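Local coordinates for protein probable 2-oxoglutarate-dependent dioxygenase At5g05600 (PDB 6LSV) that oxidises the plant hormone jasmonate to 12-hydroxyjasmonate, using iron, molecular oxygen and 2-oxoglutarate, and takes part in jasmonate-mediated defence signalling, at residues A[183-187]-A[277-281]. Residues are numbered along the deposited sequence; the frame is centred on the assembly and turned at random.
Sequences LSTNL and STYKS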
loop_
_atom_site.group_PDB
_atom_site.type_symbol
_atom_site.label_atom_id
_atom_site.label_comp_id
_atom_site.label_asym_id
_atom_site.label_seq_id
_atom_site.Cartn_x
_atom_site.Cartn_y
_atom_site.Cartn_z
ATOM N N LEU A 183 3.875 2.960 -17.652
ATOM C CA LEU A 183 2.451 3.234 -17.479
ATOM C C LEU A 183 1.978 4.323 -18.434
ATOM O O LEU A 183 0.902 4.210 -19.036
ATOM C CB LEU A 183 2.164 3.633 -16.031
ATOM C CG LEU A 183 2.354 2.553 -14.964
ATOM C CD1 LEU A 183 1.959 3.083 -13.595
ATOM C CD2 LEU A 183 1.551 1.313 -15.310
ATOM N N SER A 184 2.777 5.385 -18.584
ATOM C CA SER A 184 2.432 6.471 -19.500
ATOM C C SER A 184 2.395 5.983 -20.943
ATOM O O SER A 184 1.426 6.227 -21.673
ATOM C CB SER A 184 3.448 7.610 -19.383
ATOM O OG SER A 184 3.470 8.178 -18.090
ATOM N N THR A 185 3.472 5.329 -21.384
ATOM C CA THR A 185 3.573 4.883 -22.766
ATOM C C THR A 185 2.424 3.953 -23.130
ATOM O O THR A 185 1.839 4.069 -24.212
ATOM C CB THR A 185 4.918 4.193 -22.967
ATOM O OG1 THR A 185 5.959 5.175 -22.953
ATOM C CG2 THR A 185 4.948 3.437 -24.278
ATOM N N ASN A 186 2.067 3.037 -22.225
ATOM C CA ASN A 186 0.993 2.097 -22.513
ATOM C C ASN A 186 -0.340 2.793 -22.756
ATOM O O ASN A 186 -1.241 2.188 -23.343
ATOM C CB ASN A 186 0.868 1.084 -21.374
ATOM C CG ASN A 186 1.718 -0.151 -21.601
ATOM O OD1 ASN A 186 1.675 -0.755 -22.671
ATOM N ND2 ASN A 186 2.502 -0.527 -20.598
ATOM N N LEU A 187 -0.490 4.042 -22.325
ATOM C CA LEU A 187 -1.675 4.827 -22.637
ATOM C C LEU A 187 -1.496 5.676 -23.888
ATOM O O LEU A 187 -2.328 6.549 -24.154
ATOM C CB LEU A 187 -2.051 5.724 -21.452
ATOM C CG LEU A 187 -2.584 5.027 -20.195
ATOM C CD1 LEU A 187 -2.888 6.028 -19.086
ATOM C CD2 LEU A 187 -3.811 4.187 -20.517
ATOM N N SER A 277 -10.001 6.230 -15.599
ATOM C CA SER A 277 -10.439 4.864 -15.317
ATOM C C SER A 277 -9.988 3.847 -16.360
ATOM O O SER A 277 -10.485 2.715 -16.355
ATOM C CB SER A 277 -11.961 4.765 -15.151
ATOM O OG SER A 277 -12.337 4.877 -13.789
ATOM N N THR A 278 -9.061 4.200 -17.254
ATOM C CA THR A 278 -8.492 3.185 -18.134
ATOM C C THR A 278 -7.657 2.190 -17.338
ATOM O O THR A 278 -7.741 0.974 -17.555
ATOM C CB THR A 278 -7.651 3.829 -19.236
ATOM O OG1 THR A 278 -8.426 4.831 -19.908
ATOM C CG2 THR A 278 -7.207 2.776 -20.241
ATOM N N TYR A 279 -6.838 2.691 -16.418
ATOM C CA TYR A 279 -6.205 1.854 -15.411
ATOM C C TYR A 279 -7.110 1.787 -14.190
ATOM O O TYR A 279 -7.714 2.788 -13.795
ATOM C CB TYR A 279 -4.836 2.409 -15.015
ATOM C CG TYR A 279 -3.806 2.400 -16.121
ATOM C CD1 TYR A 279 -3.913 1.531 -17.195
ATOM C CD2 TYR A 279 -2.720 3.264 -16.084
ATOM C CE1 TYR A 279 -2.968 1.523 -18.203
ATOM C CE2 TYR A 279 -1.770 3.261 -17.085
ATOM C CZ TYR A 279 -1.900 2.390 -18.141
ATOM O OH TYR A 279 -0.958 2.390 -19.142
ATOM N N LYS A 280 -7.213 0.602 -13.601
ATOM C CA LYS A 280 -8.016 0.396 -12.406
ATOM C C LYS A 280 -7.105 0.172 -11.211
ATOM O O LYS A 280 -6.080 -0.504 -11.323
ATOM C CB LYS A 280 -8.961 -0.795 -12.575
ATOM C CG LYS A 280 -9.982 -0.606 -13.684
ATOM C CD LYS A 280 -10.875 0.598 -13.411
ATOM C CE LYS A 280 -11.973 0.705 -14.452
ATOM N NZ LYS A 280 -12.382 -0.636 -14.955
ATOM N N SER A 281 -7.470 0.747 -10.070
ATOM C CA SER A 281 -6.730 0.486 -8.845
ATOM C C SER A 281 -7.170 -0.854 -8.265
ATOM O O SER A 281 -8.368 -1.124 -8.147
ATOM C CB SER A 281 -6.936 1.614 -7.832
ATOM O OG SER A 281 -8.295 1.733 -7.445
#
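Tyr279 meets Leu183 and Leu187 where the loop leading from helix 269-274 into strand 284-286 of the double-stranded beta-helix (jelly-roll) fold, shared by 2-oxoglutarate oxygenases, joins the C-terminal part of helix 161-186. This is structural packing away from the iron and substrate sites. The polar link is one hydrogen bond: Tyr279 OH donates to Leu183 O at 2.6 Å. Its C=O...donor angle of 135° and a position in the carbonyl plane place the hydroxyl on a lone pair, while the oxygen in turn lies at the ring's edge, in the ring plane. The side-chain donor thus takes up a carbonyl near there, where the backbone bond runs instead from Leu187 N to Ser184 O at 3.0 Å.

Packing is densest around the phenol. Leu187 approaches from the opposite direction and lays its fork over one ring face: CD2 stands 3.9 Å from the Tyr279 ring centroid and 30° off the normal, a CH-pi contact. Leu187 CD1 lies on the same side of the ring, toward its CE2 rim, 3.6 Å from Tyr279 CE2. With chi1 near -65°, Tyr279 CG is anti to its own carbonyl carbon, and the ring extends toward the helix. Leu183 adds CB beside CE2, and Cys72, Ile271 and Phe194 also touch both Leu183 and Tyr279, the two buried residues.

Toward the partly exposed side the contact thins. Asn186 CB sits by the hydroxyl at the ring edge, and its side chain also touches Met65 and Ser69 of helix 63-74. Thr278 buries 20 Å² against residues 183-187, compared with 103 Å² for Tyr279; its OG1 is engaged with Ser275 O inside its own loop, and its nearest contact across is CG2, 3.7 Å from Leu187 CD2.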